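Side-chain contacts in suppressor of fused homolog (Drosophila melanogaster, PDB 6LPH), which probably sequesters DNA-binding transcription factors and forms a complex with Fu, its N-terminal part being the chain described here: residues K19-H24 with G78-H83; L216-Q221 with S239-F244. All blocks are in the same frame, centred on the assembly; numbering follows the deposited sequence.

Contact 1: K19-H24 with G78-H83; sequences KAIIDH and GLSDLH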
ATOM      1  N   LYS A  19      -2.696  14.246  11.797  1.00 17.32           N
ATOM      2  CA  LYS A  19      -3.238  15.463  11.153  1.00 17.05           C
ATOM      3  C   LYS A  19      -2.429  15.902   9.907  1.00 16.88           C
ATOM      4  O   LYS A  19      -3.019  16.277   8.879  1.00 17.71           O
ATOM      5  CB  LYS A  19      -3.360  16.623  12.170  1.00 21.27           C
ATOM      6  CG  LYS A  19      -4.003  17.902  11.595  1.00 21.04           C
ATOM      7  CD  LYS A  19      -4.069  19.047  12.599  1.00 28.73           C
ATOM      8  CE  LYS A  19      -5.075  20.098  12.141  1.00 34.12           C
ATOM      9  NZ  LYS A  19      -4.798  20.558  10.761  1.00 31.41           N
ATOM     10  N   ALA A  20      -1.092  15.868   9.996  1.00 17.57           N
ATOM     11  CA  ALA A  20      -0.213  16.215   8.847  1.00 16.36           C
ATOM     12  C   ALA A  20      -0.463  15.324   7.628  1.00 15.76           C
ATOM     13  O   ALA A  20      -0.552  15.794   6.487  1.00 15.25           O
ATOM     14  CB  ALA A  20       1.244  16.111   9.248  1.00 17.02           C
ATOM     15  N   ILE A  21      -0.584  14.027   7.881  1.00 16.31           N
ATOM     16  CA  ILE A  21      -0.830  13.083   6.803  1.00 14.29           C
ATOM     17  C   ILE A  21      -2.216  13.322   6.193  1.00 13.78           C
ATOM     18  O   ILE A  21      -2.335  13.408   4.973  1.00 14.19           O
ATOM     19  CB  ILE A  21      -0.649  11.616   7.271  1.00 13.73           C
ATOM     20  CG1 ILE A  21       0.838  11.391   7.676  1.00 15.29           C
ATOM     21  CG2 ILE A  21      -1.070  10.649   6.159  1.00 12.51           C
ATOM     22  CD1 ILE A  21       1.078  10.093   8.449  1.00 13.99           C
ATOM     23  N   ILE A  22      -3.237  13.441   7.048  1.00 14.04           N
ATOM     24  CA  ILE A  22      -4.627  13.737   6.593  1.00 15.34           C
ATOM     25  C   ILE A  22      -4.694  15.021   5.787  1.00 15.88           C
ATOM     26  O   ILE A  22      -5.347  15.070   4.732  1.00 14.83           O
ATOM     27  CB  ILE A  22      -5.625  13.812   7.785  1.00 20.15           C
ATOM     28  CG1 ILE A  22      -5.771  12.443   8.474  1.00 20.38           C
ATOM     29  CG2 ILE A  22      -6.990  14.372   7.358  1.00 23.49           C
ATOM     30  CD1 ILE A  22      -6.248  11.337   7.587  1.00 24.52           C
ATOM     31  N   ASP A  23      -4.008  16.066   6.273  1.00 15.42           N
ATOM     32  CA  ASP A  23      -3.918  17.312   5.526  1.00 17.17           C
ATOM     33  C   ASP A  23      -3.265  17.154   4.150  1.00 15.27           C
ATOM     34  O   ASP A  23      -3.795  17.645   3.146  1.00 16.64           O
ATOM     35  CB  ASP A  23      -3.216  18.390   6.357  1.00 17.88           C
ATOM     36  CG  ASP A  23      -4.074  18.870   7.518  1.00 23.18           C
ATOM     37  OD1 ASP A  23      -3.561  19.566   8.418  1.00 23.98           O
ATOM     38  OD2 ASP A  23      -5.285  18.538   7.534  1.00 26.55           O
ATOM     39  N   HIS A  24      -2.137  16.454   4.098  1.00 14.88           N
ATOM     40  CA  HIS A  24      -1.491  16.107   2.825  1.00 14.73           C
ATOM     41  C   HIS A  24      -2.420  15.372   1.885  1.00 15.46           C
ATOM     42  O   HIS A  24      -2.507  15.711   0.693  1.00 14.80           O
ATOM     43  CB  HIS A  24      -0.252  15.260   3.090  1.00 12.68           C
ATOM     44  CG  HIS A  24       0.614  15.056   1.883  1.00 14.74           C
ATOM     45  ND1 HIS A  24       1.003  16.073   1.088  1.00 18.00           N
ATOM     46  CD2 HIS A  24       1.197  13.899   1.357  1.00 15.96           C
ATOM     47  CE1 HIS A  24       1.782  15.591   0.089  1.00 16.12           C
ATOM     48  NE2 HIS A  24       1.906  14.266   0.262  1.00 17.34           N
ATOM     49  N   GLY A  78       0.439   4.516  10.966  1.00 11.22           N
ATOM     50  CA  GLY A  78       0.942   3.835  12.147  1.00 10.38           C
ATOM     51  C   GLY A  78       2.425   3.533  12.153  1.00 11.02           C
ATOM     52  O   GLY A  78       2.986   3.373  13.228  1.00 13.34           O
ATOM     53  N   LEU A  79       3.055   3.414  10.973  1.00 11.44           N
ATOM     54  CA  LEU A  79       4.518   3.192  10.884  1.00 11.94           C
ATOM     55  C   LEU A  79       5.282   4.476  11.198  1.00 12.01           C
ATOM     56  O   LEU A  79       6.411   4.429  11.704  1.00 14.25           O
ATOM     57  CB  LEU A  79       4.932   2.618   9.500  1.00 11.98           C
ATOM     58  CG  LEU A  79       4.387   1.185   9.282  1.00 12.71           C
ATOM     59  CD1 LEU A  79       4.452   0.807   7.825  1.00 11.47           C
ATOM     60  CD2 LEU A  79       5.298   0.254  10.036  1.00 17.86           C
ATOM     61  N   SER A  80       4.659   5.609  10.904  1.00 12.45           N
ATOM     62  CA  SER A  80       5.198   6.912  11.332  1.00 12.93           C
ATOM     63  C   SER A  80       4.631   7.272  12.719  1.00 13.38           C
ATOM     64  O   SER A  80       3.771   6.551  13.259  1.00 12.18           O
ATOM     65  CB  SER A  80       4.863   7.986  10.300  1.00 12.80           C
ATOM     66  OG  SER A  80       3.471   8.250  10.297  1.00 14.09           O
ATOM     67  N   ASP A  81       5.128   8.359  13.309  1.00 12.93           N
ATOM     68  CA  ASP A  81       4.705   8.731  14.651  1.00 14.08           C
ATOM     69  C   ASP A  81       3.450   9.604  14.568  1.00 14.03           C
ATOM     70  O   ASP A  81       3.549  10.831  14.441  1.00 15.50           O
ATOM     71  CB  ASP A  81       5.840   9.459  15.392  1.00 15.83           C
ATOM     72  CG  ASP A  81       5.464   9.851  16.812  1.00 18.00           C
ATOM     73  OD1 ASP A  81       6.276  10.527  17.478  1.00 22.13           O
ATOM     74  OD2 ASP A  81       4.351   9.509  17.265  1.00 18.29           O
ATOM     75  N   LEU A  82       2.280   8.962  14.629  1.00 12.26           N
ATOM     76  CA  LEU A  82       0.992   9.665  14.564  1.00 13.97           C
ATOM     77  C   LEU A  82       0.745  10.603  15.756  1.00 14.89           C
ATOM     78  O   LEU A  82       0.038  11.600  15.634  1.00 15.26           O
ATOM     79  CB  LEU A  82      -0.145   8.634  14.533  1.00 11.97           C
ATOM     80  CG  LEU A  82      -0.124   7.623  13.357  1.00 11.71           C
ATOM     81  CD1 LEU A  82      -1.330   6.646  13.421  1.00 10.78           C
ATOM     82  CD2 LEU A  82      -0.067   8.360  12.013  1.00 11.76           C
ATOM     83  N   HIS A  83       1.293  10.267  16.916  1.00 16.45           N
ATOM     84  CA  HIS A  83       0.836  10.894  18.156  1.00 16.19           C
ATOM     85  C   HIS A  83       1.812  11.808  18.822  1.00 16.91           C
ATOM     86  O   HIS A  83       1.401  12.750  19.454  1.00 20.10           O
ATOM     87  CB  HIS A  83       0.377   9.836  19.137  1.00 17.20           C
ATOM     88  CG  HIS A  83      -0.687   8.936  18.584  1.00 17.68           C
ATOM     89  ND1 HIS A  83      -1.991   9.273  18.593  1.00 22.33           N
ATOM     90  CD2 HIS A  83      -0.608   7.667  18.025  1.00 18.04           C
ATOM     91  CE1 HIS A  83      -2.718   8.268  18.050  1.00 21.15           C
ATOM     92  NE2 HIS A  83      -1.867   7.291  17.695  1.00 20.36           N
TER
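Ile21 meets Ser80 and Leu82 through one methyl group, its CD1. CD1 lies 3.5 Å from Ser80 OG, a contact of carbon with oxygen and not a hydrogen bond. The same methyl, Ile21 CD1, lies 4.1 Å from Leu82 CD2, an apolar pair whose side chains cross at about a right angle. Ile21 reaches this far because CG1 is anti to the carbonyl carbon (chi1 -64°) and the rest of the chain is extended (chi2 167°). All three residues are buried, and Phe77 of strand 71-77 packs against both Ile21 and Leu82.

Ser80 OG has its polar partner in Glu103, whose OE2 also binds Gly78 N. Glu103 OE1 binds Leu79 N, so one carboxylate ties three consecutive residues of the loop to strand 97-109. Further along the loop, Asp81 makes an Asx turn. Asp81 OD2 takes a bond from His83 N at 3.2 Å, met from above the carboxylate plane. Leu82 CB sits over one face of the His83 ring, toward its rim. A backbone hydrogen bond between Leu82 and Leu18 adds a polar tie to the helix.

The outer side of helix 16-28 is looser. Lys19 and Asp23 are exposed, and Lys19 NZ lies 2.8 Å from Asp23 OD1 in a salt bridge, meeting the syn lone pair of that oxygen. That salt bridge spans one helical turn and does not involve the loop. Ile22, partly exposed, touches Phe77 and an apolar side chain of the bound peptide.

Only 79 Å² is buried between the two segments. The loop is therefore probably shaped mainly by its polar bonds to strand 97-109, while Ile21 adds a small apolar contact from the helix. With its hydrogen bond to Glu103, the buried Ser80 hydroxyl probably tolerates the methyl group beside it at little cost.

Contact 2: L216-Q221 with S239-F244; sequences LNFLRQ and SVFELF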
ATOM      1  N   LEU A 216      12.156  -1.248 -11.316  1.00 14.18           N
ATOM      2  CA  LEU A 216      10.988  -0.339 -11.241  1.00 14.21           C
ATOM      3  C   LEU A 216      10.919   0.557 -12.477  1.00 15.77           C
ATOM      4  O   LEU A 216       9.829   0.807 -13.013  1.00 15.36           O
ATOM      5  CB  LEU A 216      11.044   0.543  -9.996  1.00 15.46           C
ATOM      6  CG  LEU A 216      10.831  -0.220  -8.686  1.00 15.46           C
ATOM      7  CD1 LEU A 216      11.155   0.641  -7.477  1.00 16.92           C
ATOM      8  CD2 LEU A 216       9.428  -0.831  -8.587  1.00 14.31           C
ATOM      9  N   ASN A 217      12.088   1.020 -12.929  1.00 15.94           N
ATOM     10  CA  ASN A 217      12.163   1.870 -14.102  1.00 17.95           C
ATOM     11  C   ASN A 217      11.663   1.150 -15.336  1.00 18.71           C
ATOM     12  O   ASN A 217      10.965   1.769 -16.165  1.00 19.71           O
ATOM     13  CB  ASN A 217      13.586   2.360 -14.349  1.00 21.71           C
ATOM     14  CG  ASN A 217      13.943   3.578 -13.516  1.00 29.04           C
ATOM     15  OD1 ASN A 217      13.062   4.312 -13.053  1.00 34.18           O
ATOM     16  ND2 ASN A 217      15.247   3.806 -13.321  1.00 37.37           N
ATOM     17  N   PHE A 218      11.999  -0.145 -15.447  1.00 16.92           N
ATOM     18  CA  PHE A 218      11.489  -0.989 -16.546  1.00 17.99           C
ATOM     19  C   PHE A 218       9.965  -1.080 -16.504  1.00 17.77           C
ATOM     20  O   PHE A 218       9.304  -0.905 -17.531  1.00 17.76           O
ATOM     21  CB  PHE A 218      12.044  -2.423 -16.479  1.00 20.02           C
ATOM     22  CG  PHE A 218      13.505  -2.551 -16.821  1.00 21.55           C
ATOM     23  CD1 PHE A 218      14.158  -1.607 -17.636  1.00 23.61           C
ATOM     24  CD2 PHE A 218      14.233  -3.659 -16.346  1.00 21.19           C
ATOM     25  CE1 PHE A 218      15.510  -1.757 -17.955  1.00 24.67           C
ATOM     26  CE2 PHE A 218      15.581  -3.818 -16.672  1.00 24.21           C
ATOM     27  CZ  PHE A 218      16.219  -2.858 -17.462  1.00 28.02           C
ATOM     28  N   LEU A 219       9.421  -1.367 -15.315  1.00 15.33           N
ATOM     29  CA  LEU A 219       7.967  -1.493 -15.100  1.00 15.56           C
ATOM     30  C   LEU A 219       7.168  -0.239 -15.463  1.00 14.95           C
ATOM     31  O   LEU A 219       6.044  -0.333 -15.967  1.00 14.93           O
ATOM     32  CB  LEU A 219       7.674  -1.903 -13.649  1.00 14.96           C
ATOM     33  CG  LEU A 219       8.204  -3.275 -13.182  1.00 15.16           C
ATOM     34  CD1 LEU A 219       8.090  -3.409 -11.666  1.00 16.28           C
ATOM     35  CD2 LEU A 219       7.446  -4.409 -13.859  1.00 16.67           C
ATOM     36  N   ARG A 220       7.767   0.926 -15.229  1.00 14.59           N
ATOM     37  CA  ARG A 220       7.106   2.211 -15.461  1.00 16.63           C
ATOM     38  C   ARG A 220       6.883   2.538 -16.924  1.00 18.52           C
ATOM     39  O   ARG A 220       6.111   3.456 -17.232  1.00 17.69           O
ATOM     40  CB  ARG A 220       7.935   3.367 -14.886  1.00 17.26           C
ATOM     41  CG  ARG A 220       7.827   3.601 -13.404  1.00 16.29           C
ATOM     42  CD  ARG A 220       8.739   4.774 -12.997  1.00 21.32           C
ATOM     43  NE  ARG A 220       8.776   4.952 -11.532  1.00 30.40           N
ATOM     44  CZ  ARG A 220       9.829   4.714 -10.734  1.00 30.36           C
ATOM     45  NH1 ARG A 220      10.987   4.267 -11.216  1.00 28.25           N
ATOM     46  NH2 ARG A 220       9.728   4.902  -9.421  1.00 39.11           N
ATOM     47  N   GLN A 221       7.567   1.806 -17.803  1.00 19.68           N
ATOM     48  CA  GLN A 221       7.691   2.146 -19.227  1.00 23.27           C
ATOM     49  C   GLN A 221       6.448   1.816 -20.038  1.00 21.08           C
ATOM     50  O   GLN A 221       6.252   2.356 -21.112  1.00 23.32           O
ATOM     51  CB  GLN A 221       8.837   1.330 -19.825  1.00 31.58           C
ATOM     52  CG  GLN A 221       9.868   2.128 -20.563  1.00 40.11           C
ATOM     53  CD  GLN A 221      10.898   2.705 -19.624  1.00 39.62           C
ATOM     54  OE1 GLN A 221      12.031   2.221 -19.559  1.00 52.83           O
ATOM     55  NE2 GLN A 221      10.512   3.732 -18.878  1.00 36.66           N
ATOM     56  N   SER A 239       5.824 -11.147 -17.144  1.00 19.88           N
ATOM     57  CA  SER A 239       6.752 -10.224 -16.502  1.00 15.79           C
ATOM     58  C   SER A 239       7.275  -9.262 -17.524  1.00 16.51           C
ATOM     59  O   SER A 239       7.137  -9.472 -18.744  1.00 17.95           O
ATOM     60  CB  SER A 239       7.937 -10.957 -15.870  1.00 17.09           C
ATOM     61  OG  SER A 239       8.812 -11.445 -16.870  1.00 19.80           O
ATOM     62  N   VAL A 240       7.933  -8.218 -17.029  1.00 16.60           N
ATOM     63  CA  VAL A 240       8.499  -7.207 -17.905  1.00 16.11           C
ATOM     64  C   VAL A 240       9.552  -7.819 -18.834  1.00 16.72           C
ATOM     65  O   VAL A 240       9.685  -7.417 -19.996  1.00 17.81           O
ATOM     66  CB  VAL A 240       9.079  -6.028 -17.084  1.00 17.41           C
ATOM     67  CG1 VAL A 240      10.348  -6.445 -16.325  1.00 17.02           C
ATOM     68  CG2 VAL A 240       9.311  -4.820 -17.982  1.00 16.61           C
ATOM     69  N   PHE A 241      10.303  -8.793 -18.315  1.00 16.36           N
ATOM     70  CA  PHE A 241      11.341  -9.442 -19.093  1.00 16.96           C
ATOM     71  C   PHE A 241      10.747 -10.338 -20.192  1.00 18.92           C
ATOM     72  O   PHE A 241      11.381 -10.542 -21.232  1.00 22.04           O
ATOM     73  CB  PHE A 241      12.270 -10.251 -18.163  1.00 17.64           C
ATOM     74  CG  PHE A 241      12.927  -9.416 -17.098  1.00 18.02           C
ATOM     75  CD1 PHE A 241      12.606  -9.601 -15.749  1.00 17.98           C
ATOM     76  CD2 PHE A 241      13.827  -8.415 -17.445  1.00 16.59           C
ATOM     77  CE1 PHE A 241      13.187  -8.811 -14.771  1.00 19.42           C
ATOM     78  CE2 PHE A 241      14.414  -7.622 -16.470  1.00 19.70           C
ATOM     79  CZ  PHE A 241      14.095  -7.818 -15.129  1.00 16.68           C
ATOM     80  N   GLU A 242       9.561 -10.897 -19.950  1.00 21.43           N
ATOM     81  CA  GLU A 242       8.819 -11.642 -20.992  1.00 21.84           C
ATOM     82  C   GLU A 242       8.248 -10.675 -22.026  1.00 22.45           C
ATOM     83  O   GLU A 242       8.311 -10.947 -23.223  1.00 27.75           O
ATOM     84  CB  GLU A 242       7.657 -12.460 -20.413  1.00 25.38           C
ATOM     85  CG  GLU A 242       8.046 -13.662 -19.587  1.00 31.28           C
ATOM     86  CD  GLU A 242       6.844 -14.299 -18.916  1.00 30.33           C
ATOM     87  OE1 GLU A 242       6.459 -13.859 -17.810  1.00 25.66           O
ATOM     88  OE2 GLU A 242       6.283 -15.252 -19.496  1.00 43.17           O
ATOM     89  N   LEU A 243       7.689  -9.554 -21.578  1.00 20.26           N
ATOM     90  CA  LEU A 243       7.038  -8.615 -22.513  1.00 23.68           C
ATOM     91  C   LEU A 243       8.042  -7.834 -23.356  1.00 24.73           C
ATOM     92  O   LEU A 243       7.797  -7.565 -24.546  1.00 24.30           O
ATOM     93  CB  LEU A 243       6.095  -7.643 -21.776  1.00 22.12           C
ATOM     94  CG  LEU A 243       4.825  -8.269 -21.164  1.00 24.54           C
ATOM     95  CD1 LEU A 243       4.182  -7.358 -20.119  1.00 23.56           C
ATOM     96  CD2 LEU A 243       3.804  -8.699 -22.212  1.00 28.56           C
ATOM     97  N   PHE A 244       9.154  -7.470 -22.726  1.00 21.88           N
ATOM     98  CA  PHE A 244      10.188  -6.660 -23.341  1.00 24.54           C
ATOM     99  C   PHE A 244      11.571  -7.279 -23.125  1.00 23.93           C
ATOM    100  O   PHE A 244      12.359  -6.793 -22.300  1.00 24.11           O
ATOM    101  CB  PHE A 244      10.119  -5.224 -22.800  1.00 23.85           C
ATOM    102  CG  PHE A 244       8.751  -4.614 -22.903  1.00 26.23           C
ATOM    103  CD1 PHE A 244       8.254  -4.187 -24.136  1.00 30.39           C
ATOM    104  CD2 PHE A 244       7.945  -4.483 -21.774  1.00 25.19           C
ATOM    105  CE1 PHE A 244       6.977  -3.636 -24.238  1.00 35.33           C
ATOM    106  CE2 PHE A 244       6.671  -3.925 -21.870  1.00 31.17           C
ATOM    107  CZ  PHE A 244       6.184  -3.503 -23.105  1.00 29.95           C
TER
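The end of helix 201-219 and the short helix 240-243 approach most closely at Leu219 and Val240, whose CA atoms are 6.4 Å apart. No hydrogen bond crosses between the two segments, and the contact is made by apolar side chains.

Val240 points toward the other segment and is met by two residues. Val240 CG2 lies 3.9 Å from Phe218 CB. Val240 CB is approached by Leu219 CD2 at 4.0 Å, the two side chains crossing at about a right angle. CG2 takes this place because it is anti to the backbone N. The other branch, CG1, lies over the centre of the neighbouring Phe241 ring, 3.8 Å above its plane. Val240 thus packs against both the facing helix and its own neighbour.

Phe218 and Phe241 meet at their ring atoms. Phe241 CE2 is 4.0 Å from Phe218 CD2 and equally near Phe218 CE2. The approach is oblique, and the two side chains cross at about a right angle. The Phe218 ring also meets that of Trp210, with planes at about 20° to each other; the Phe218 side chain touches Asn250 as well.

The start of helix 240-243 is held by a capping box. Ser239 OG accepts from Glu242 N at 3.2 Å. In return, Ser239 N gives an almost straight bond to Glu242 OE1, 2.9 Å long at 172°. Asp202 also bonds to Ser239 OG, and Glu203 bonds to Val240 N.

The chemistry separates two tasks. Polar groups fix the first turn of the short helix, and the nearby acidic side chains probably suit the positive end of its dipole. No hydrogen bond joins that turn directly to residues 216-221; the contact is mainly apolar and buries 189 Å² between the two segments.

From the N terminus, the chain first forms helix 16-28, then strands 36-40, 54-60 and 71-77. Contact 1 closes this long loop, bringing residues 78-83 back to the helix just before the chain continues toward strand 97-109. The remaining strands follow, with helices 112-120 and 131-146 among them, and then helix 201-219. Contact 2 closes a shorter loop, whose 17 intervening residues have no helix or strand, and joins that helix to helix 240-243. The contacts are in series, neither nesting nor crossing. The centres of contacts 1 and 2 lie about 33 Å apart, on opposite sides of the chain's centre. One ties the N-terminal helix to a sheet loop; the other joins two helices near the end of this chain.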